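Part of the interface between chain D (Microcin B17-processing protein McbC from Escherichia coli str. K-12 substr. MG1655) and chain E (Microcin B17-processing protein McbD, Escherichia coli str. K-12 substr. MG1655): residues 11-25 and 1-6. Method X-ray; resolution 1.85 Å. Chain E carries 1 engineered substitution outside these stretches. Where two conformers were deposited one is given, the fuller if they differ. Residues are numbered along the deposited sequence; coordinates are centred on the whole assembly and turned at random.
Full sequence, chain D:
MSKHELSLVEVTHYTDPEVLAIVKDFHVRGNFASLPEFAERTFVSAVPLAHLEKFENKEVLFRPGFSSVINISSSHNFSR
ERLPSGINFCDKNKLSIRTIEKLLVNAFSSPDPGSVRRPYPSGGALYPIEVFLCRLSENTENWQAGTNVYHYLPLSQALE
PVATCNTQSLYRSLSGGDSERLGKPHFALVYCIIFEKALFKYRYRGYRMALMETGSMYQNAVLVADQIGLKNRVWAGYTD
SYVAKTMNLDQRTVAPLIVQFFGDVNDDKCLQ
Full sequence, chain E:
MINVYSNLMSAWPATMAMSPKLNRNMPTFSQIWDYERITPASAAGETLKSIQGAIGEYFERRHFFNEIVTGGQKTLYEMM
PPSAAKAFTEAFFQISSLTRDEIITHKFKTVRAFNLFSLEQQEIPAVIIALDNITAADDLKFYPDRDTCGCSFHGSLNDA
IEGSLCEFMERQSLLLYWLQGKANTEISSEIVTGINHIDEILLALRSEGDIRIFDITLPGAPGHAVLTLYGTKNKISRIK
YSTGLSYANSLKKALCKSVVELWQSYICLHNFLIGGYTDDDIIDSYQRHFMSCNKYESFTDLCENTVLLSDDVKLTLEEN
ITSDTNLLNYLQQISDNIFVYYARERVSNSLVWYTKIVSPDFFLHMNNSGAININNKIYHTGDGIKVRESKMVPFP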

ATOM      1  N   VAL D  11      -2.338  -4.702  25.640  1.00 27.00           N
ATOM      2  CA  VAL D  11      -1.619  -4.614  24.384  1.00 26.51           C
ATOM      3  C   VAL D  11      -2.116  -3.452  23.536  1.00 25.74           C
ATOM      4  O   VAL D  11      -1.301  -2.655  23.043  1.00 24.29           O
ATOM      5  CB  VAL D  11      -1.690  -5.951  23.602  1.00 26.22           C
ATOM      6  CG1 VAL D  11      -1.145  -5.806  22.191  1.00 26.11           C
ATOM      7  CG2 VAL D  11      -0.933  -7.001  24.382  1.00 27.07           C
ATOM      8  N   THR D  12      -3.436  -3.320  23.386  1.00 25.47           N
ATOM      9  CA  THR D  12      -3.962  -2.341  22.433  1.00 25.49           C
ATOM     10  C   THR D  12      -3.650  -0.874  22.827  1.00 26.06           C
ATOM     11  O   THR D  12      -3.609   0.002  21.979  1.00 24.88           O
ATOM     12  CB  THR D  12      -5.462  -2.542  22.163  1.00 25.34           C
ATOM     13  OG1 THR D  12      -5.818  -1.922  20.920  1.00 24.80           O
ATOM     14  CG2 THR D  12      -6.307  -1.967  23.284  1.00 26.17           C
ATOM     15  N   HIS D  13      -3.424  -0.635  24.115  1.00 27.95           N
ATOM     16  CA  HIS D  13      -2.950   0.656  24.595  1.00 30.36           C
ATOM     17  C   HIS D  13      -1.740   1.204  23.807  1.00 28.63           C
ATOM     18  O   HIS D  13      -1.606   2.411  23.677  1.00 28.69           O
ATOM     19  CB  HIS D  13      -2.638   0.543  26.097  1.00 34.26           C
ATOM     20  CG  HIS D  13      -2.437   1.851  26.778  1.00 39.01           C
ATOM     21  ND1 HIS D  13      -3.419   2.820  26.831  1.00 42.91           N
ATOM     22  CD2 HIS D  13      -1.376   2.345  27.467  1.00 41.91           C
ATOM     23  CE1 HIS D  13      -2.957   3.866  27.500  1.00 43.91           C
ATOM     24  NE2 HIS D  13      -1.723   3.599  27.899  1.00 44.37           N
ATOM     25  N   TYR D  14      -0.889   0.328  23.272  1.00 26.80           N
ATOM     26  CA  TYR D  14       0.297   0.750  22.516  1.00 26.72           C
ATOM     27  C   TYR D  14       0.174   0.637  21.009  1.00 25.85           C
ATOM     28  O   TYR D  14       1.132   0.926  20.307  1.00 25.81           O
ATOM     29  CB  TYR D  14       1.518  -0.060  22.969  1.00 27.18           C
ATOM     30  CG  TYR D  14       1.848   0.166  24.425  1.00 28.30           C
ATOM     31  CD1 TYR D  14       2.593   1.260  24.819  1.00 29.48           C
ATOM     32  CD2 TYR D  14       1.390  -0.702  25.402  1.00 29.09           C
ATOM     33  CE1 TYR D  14       2.872   1.495  26.153  1.00 31.13           C
ATOM     34  CE2 TYR D  14       1.654  -0.477  26.744  1.00 30.63           C
ATOM     35  CZ  TYR D  14       2.414   0.619  27.107  1.00 31.42           C
ATOM     36  OH  TYR D  14       2.696   0.850  28.409  1.00 33.08           O
ATOM     37  N   THR D  15      -0.991   0.231  20.496  1.00 24.85           N
ATOM     38  CA  THR D  15      -1.146  -0.035  19.073  1.00 24.37           C
ATOM     39  C   THR D  15      -1.134   1.259  18.254  1.00 24.65           C
ATOM     40  O   THR D  15      -1.778   2.245  18.611  1.00 24.76           O
ATOM     41  CB  THR D  15      -2.438  -0.852  18.819  1.00 23.49           C
ATOM     42  OG1 THR D  15      -2.222  -2.169  19.329  1.00 23.45           O
ATOM     43  CG2 THR D  15      -2.806  -0.915  17.345  1.00 23.31           C
ATOM     44  N   ASP D  16      -0.379   1.235  17.160  1.00 24.96           N
ATOM     45  CA  ASP D  16      -0.424   2.304  16.166  1.00 25.82           C
ATOM     46  C   ASP D  16      -1.420   1.858  15.086  1.00 25.62           C
ATOM     47  O   ASP D  16      -1.174   0.859  14.400  1.00 24.53           O
ATOM     48  CB  ASP D  16       0.975   2.549  15.577  1.00 26.11           C
ATOM     49  CG  ASP D  16       0.991   3.682  14.549  1.00 27.40           C
ATOM     50  OD1 ASP D  16      -0.041   3.929  13.887  1.00 27.86           O
ATOM     51  OD2 ASP D  16       2.030   4.360  14.407  1.00 28.71           O
ATOM     52  N   PRO D  17      -2.551   2.577  14.938  1.00 27.15           N
ATOM     53  CA  PRO D  17      -3.613   2.109  14.035  1.00 27.60           C
ATOM     54  C   PRO D  17      -3.222   2.175  12.553  1.00 27.43           C
ATOM     55  O   PRO D  17      -3.794   1.473  11.756  1.00 25.53           O
ATOM     56  CB  PRO D  17      -4.777   3.082  14.315  1.00 28.25           C
ATOM     57  CG  PRO D  17      -4.116   4.301  14.833  1.00 28.20           C
ATOM     58  CD  PRO D  17      -2.911   3.852  15.586  1.00 27.86           C
ATOM     59  N   GLU D  18      -2.265   3.026  12.220  1.00 28.37           N
ATOM     60  CA  GLU D  18      -1.744   3.095  10.863  1.00 29.12           C
ATOM     61  C   GLU D  18      -0.940   1.822  10.548  1.00 27.01           C
ATOM     62  O   GLU D  18      -1.120   1.218   9.495  1.00 25.90           O
ATOM     63  CB  GLU D  18      -0.890   4.346  10.690  1.00 31.53           C
ATOM     64  CG  GLU D  18      -0.425   4.597   9.255  1.00 34.68           C
ATOM     65  CD  GLU D  18      -1.465   5.298   8.379  1.00 38.45           C
ATOM     66  OE1 GLU D  18      -2.588   5.605   8.857  1.00 42.89           O
ATOM     67  OE2 GLU D  18      -1.153   5.572   7.194  1.00 41.49           O
ATOM     68  N   VAL D  19      -0.084   1.412  11.480  1.00 24.77           N
ATOM     69  CA  VAL D  19       0.708   0.209  11.313  1.00 23.43           C
ATOM     70  C   VAL D  19      -0.235  -0.999  11.180  1.00 22.77           C
ATOM     71  O   VAL D  19      -0.085  -1.815  10.265  1.00 21.62           O
ATOM     72  CB  VAL D  19       1.685   0.024  12.479  1.00 23.24           C
ATOM     73  CG1 VAL D  19       2.432  -1.274  12.374  1.00 23.22           C
ATOM     74  CG2 VAL D  19       2.697   1.164  12.486  1.00 23.78           C
ATOM     75  N   LEU D  20      -1.200  -1.099  12.089  1.00 22.31           N
ATOM     76  CA  LEU D  20      -2.131  -2.209  12.073  1.00 22.15           C
ATOM     77  C   LEU D  20      -2.863  -2.343  10.740  1.00 22.03           C
ATOM     78  O   LEU D  20      -2.939  -3.444  10.198  1.00 21.93           O
ATOM     79  CB  LEU D  20      -3.114  -2.095  13.209  1.00 22.66           C
ATOM     80  CG  LEU D  20      -4.141  -3.203  13.336  1.00 23.16           C
ATOM     81  CD1 LEU D  20      -3.430  -4.524  13.583  1.00 23.39           C
ATOM     82  CD2 LEU D  20      -5.067  -2.865  14.494  1.00 24.23           C
ATOM     83  N   ALA D  21      -3.402  -1.241  10.235  1.00 22.46           N
ATOM     84  CA  ALA D  21      -4.151  -1.245   8.977  1.00 23.10           C
ATOM     85  C   ALA D  21      -3.282  -1.612   7.796  1.00 22.70           C
ATOM     86  O   ALA D  21      -3.685  -2.418   6.976  1.00 21.81           O
ATOM     87  CB  ALA D  21      -4.810   0.112   8.731  1.00 24.38           C
ATOM     88  N   ILE D  22      -2.078  -1.040   7.733  1.00 21.98           N
ATOM     89  CA  ILE D  22      -1.163  -1.319   6.634  1.00 22.22           C
ATOM     90  C   ILE D  22      -0.741  -2.784   6.630  1.00 22.46           C
ATOM     91  O   ILE D  22      -0.682  -3.425   5.543  1.00 21.85           O
ATOM     92  CB  ILE D  22       0.043  -0.345   6.659  1.00 22.79           C
ATOM     93  CG1 ILE D  22      -0.474   1.061   6.261  1.00 23.45           C
ATOM     94  CG2 ILE D  22       1.176  -0.808   5.739  1.00 22.76           C
ATOM     95  CD1 ILE D  22       0.517   2.211   6.412  1.00 24.40           C
ATOM     96  N   VAL D  23      -0.475  -3.334   7.815  1.00 21.49           N
ATOM     97  CA  VAL D  23      -0.117  -4.726   7.927  1.00 21.51           C
ATOM     98  C   VAL D  23      -1.296  -5.649   7.519  1.00 22.13           C
ATOM     99  O   VAL D  23      -1.109  -6.601   6.752  1.00 21.46           O
ATOM    100  CB  VAL D  23       0.421  -5.067   9.328  1.00 21.61           C
ATOM    101  CG1 VAL D  23       0.596  -6.560   9.486  1.00 21.73           C
ATOM    102  CG2 VAL D  23       1.760  -4.370   9.578  1.00 22.49           C
ATOM    103  N   LYS D  24      -2.503  -5.366   8.003  1.00 22.29           N
ATOM    104  CA  LYS D  24      -3.649  -6.179   7.606  1.00 23.50           C
ATOM    105  C   LYS D  24      -3.928  -6.128   6.105  1.00 23.64           C
ATOM    106  O   LYS D  24      -4.266  -7.153   5.493  1.00 22.12           O
ATOM    107  CB  LYS D  24      -4.897  -5.761   8.362  1.00 24.89           C
ATOM    108  CG  LYS D  24      -4.944  -6.140   9.832  1.00 26.80           C
ATOM    109  CD  LYS D  24      -6.161  -5.390  10.402  1.00 27.89           C
ATOM    110  CE  LYS D  24      -6.655  -5.954  11.677  1.00 29.77           C
ATOM    111  NZ  LYS D  24      -7.957  -5.297  12.060  1.00 30.78           N
ATOM    112  N   ASP D  25      -3.820  -4.925   5.528  1.00 24.23           N
ATOM    113  CA  ASP D  25      -4.009  -4.732   4.112  1.00 25.35           C
ATOM    114  C   ASP D  25      -3.059  -5.620   3.323  1.00 24.70           C
ATOM    115  O   ASP D  25      -3.436  -6.138   2.295  1.00 24.76           O
ATOM    116  CB  ASP D  25      -3.708  -3.305   3.685  1.00 27.19           C
ATOM    117  CG  ASP D  25      -4.789  -2.327   4.043  1.00 29.56           C
ATOM    118  OD1 ASP D  25      -5.906  -2.732   4.454  1.00 29.34           O
ATOM    119  OD2 ASP D  25      -4.491  -1.100   3.881  1.00 32.54           O
TER
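Chain E (1-6) MINVYS

The first residues of McbD dock as a short, mostly non-regular chain terminus against a turn and the start of a helix in McbC, a contact held by two side-chain hydrogen bonds from chain E and closed by modest apolar packing. On chain D, a type I turn from Thr12(D) to Thr15(D), closed by Thr15(D) N to Thr12(D) O at 3.0 Å, leads into a helix that begins at Pro17(D). Asp16(D) caps that helix: its OD1 accepts from Glu18(D) N at 2.9 Å and, weakly, from Val19(D) N at 3.5 Å. Its CA-to-CB bond points away from chain E, so the cap shapes the platform without touching the partner.

Chain E starts near Thr12(D), with the Met1(E) side chain against the helix, and then leads away from chain D. Ile2(E) and Asn3(E) both have positive phi, 63° and 54°, and this tight bend is followed by extended geometry at Val4(E) and Tyr5(E). From the bend into the extended part, CA-to-CB points toward chain D at Asn3(E), away at Val4(E) and toward again at Tyr5(E). The nearest CA atoms across the contact are those of Pro17(D) and Asn3(E), 6.0 Å apart.

Asn3(E) is the hub. Its ND2 donates to Thr12(D) OG1 at 3.2 Å with a nearly straight angle of 165°, while its OD1 accepts a weak bond from Met1(E) N at 2.8 Å, so one amide ties the terminus to itself and to the turn. Met1(E) N also lies 3.0 Å from Thr12(D) OG1, which gathers the chain start and the amide around one hydroxyl oxygen. Thr15(D) CG2 rests 3.4 Å from Asn3(E) OD1.

Two residues on, Tyr5(E) reaches back to the turn, and its OH donates to Thr15(D) O at 2.6 Å, with that oxygen near the plane of the ring, at its edge. The carbonyl belongs to the last residue of the turn, where the backbone has left the helical region (psi 135°). The same OH takes a weak bond from Asn3(E) ND2 at 3.3 Å, linking the two anchors.

Pro17(D) packs against the bend: its CB is 3.4 Å from Ile2(E) O, its CG 3.5 Å from Asn3(E) O, and its CD 4.4 Å from Tyr5(E) CE2. One and two helical turns farther on, Leu20(D) and Lys24(D) point the same way, toward chain E. Leu20(D) CD2 packs on Met1(E) CG at 3.9 Å, and Lys24(D) NZ approaches Met1(E) SD at 3.9 Å. The rule to read here is that side chains can anchor a bent terminus, an amide on a threonine hydroxyl and a tyrosine hydroxyl on a turn carbonyl.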

ATOM      1  N   MET E   1      -7.525  -1.823  18.516  1.00 27.00           N
ATOM      2  CA  MET E   1      -8.224  -1.216  17.344  1.00 27.32           C
ATOM      3  C   MET E   1      -8.809   0.133  17.724  1.00 26.63           C
ATOM      4  O   MET E   1      -8.900   0.457  18.900  1.00 25.87           O
ATOM      5  CB  MET E   1      -9.309  -2.152  16.794  1.00 27.94           C
ATOM      6  CG  MET E   1      -8.710  -3.186  15.859  1.00 29.03           C
ATOM      7  SD  MET E   1      -9.844  -4.500  15.424  1.00 30.02           S
ATOM      8  CE  MET E   1      -9.929  -5.480  16.925  1.00 30.17           C
ATOM      9  N   ILE E   2      -9.228   0.890  16.707  0.50 26.59           N
ATOM     10  CA  ILE E   2      -9.513   2.323  16.801  0.50 26.44           C
ATOM     11  C   ILE E   2      -8.223   3.040  17.161  0.50 26.36           C
ATOM     12  O   ILE E   2      -7.517   3.517  16.267  0.50 26.78           O
ATOM     13  CB  ILE E   2     -10.669   2.657  17.750  0.50 26.60           C
ATOM     14  CG1 ILE E   2     -11.960   2.119  17.157  0.50 26.66           C
ATOM     15  CG2 ILE E   2     -10.775   4.166  17.973  0.50 26.34           C
ATOM     16  CD1 ILE E   2     -13.126   2.155  18.112  0.50 26.61           C
ATOM     17  N   ASN E   3      -7.874   3.031  18.441  1.00 26.23           N
ATOM     18  CA  ASN E   3      -6.643   3.641  18.939  1.00 25.76           C
ATOM     19  C   ASN E   3      -6.475   5.101  18.551  1.00 25.72           C
ATOM     20  O   ASN E   3      -5.557   5.460  17.830  1.00 26.57           O
ATOM     21  CB  ASN E   3      -5.452   2.800  18.507  1.00 26.60           C
ATOM     22  CG  ASN E   3      -5.568   1.368  18.959  1.00 27.54           C
ATOM     23  OD1 ASN E   3      -5.845   0.443  18.149  1.00 27.05           O
ATOM     24  ND2 ASN E   3      -5.413   1.162  20.274  1.00 27.64           N
ATOM     25  N   VAL E   4      -7.394   5.934  19.006  1.00 25.43           N
ATOM     26  CA  VAL E   4      -7.315   7.356  18.793  1.00 26.10           C
ATOM     27  C   VAL E   4      -6.682   7.960  20.044  1.00 26.06           C
ATOM     28  O   VAL E   4      -7.249   7.837  21.118  1.00 26.09           O
ATOM     29  CB  VAL E   4      -8.717   7.937  18.515  1.00 26.37           C
ATOM     30  CG1 VAL E   4      -8.658   9.469  18.437  1.00 26.78           C
ATOM     31  CG2 VAL E   4      -9.257   7.367  17.203  1.00 26.42           C
ATOM     32  N   TYR E   5      -5.511   8.571  19.892  1.00 26.62           N
ATOM     33  CA  TYR E   5      -4.749   9.194  20.986  1.00 27.88           C
ATOM     34  C   TYR E   5      -4.802  10.716  20.857  1.00 27.91           C
ATOM     35  O   TYR E   5      -4.684  11.231  19.751  1.00 27.67           O
ATOM     36  CB  TYR E   5      -3.293   8.738  20.936  1.00 29.59           C
ATOM     37  CG  TYR E   5      -3.123   7.237  20.925  1.00 30.75           C
ATOM     38  CD1 TYR E   5      -3.539   6.465  22.017  1.00 32.41           C
ATOM     39  CD2 TYR E   5      -2.621   6.571  19.805  1.00 31.35           C
ATOM     40  CE1 TYR E   5      -3.408   5.067  22.018  1.00 32.03           C
ATOM     41  CE2 TYR E   5      -2.485   5.183  19.789  1.00 31.27           C
ATOM     42  CZ  TYR E   5      -2.879   4.432  20.892  1.00 31.47           C
ATOM     43  OH  TYR E   5      -2.745   3.066  20.915  1.00 30.87           O
ATOM     44  N   SER E   6      -4.974  11.434  21.969  1.00 27.27           N
ATOM     45  CA  SER E   6      -5.053  12.895  21.943  1.00 27.36           C
ATOM     46  C   SER E   6      -3.998  13.448  22.904  1.00 28.41           C
ATOM     47  O   SER E   6      -3.689  12.851  23.927  1.00 26.79           O
ATOM     48  CB  SER E   6      -6.455  13.396  22.352  1.00 27.85           C
ATOM     49  OG  SER E   6      -7.468  12.904  21.481  1.00 28.22           O
TER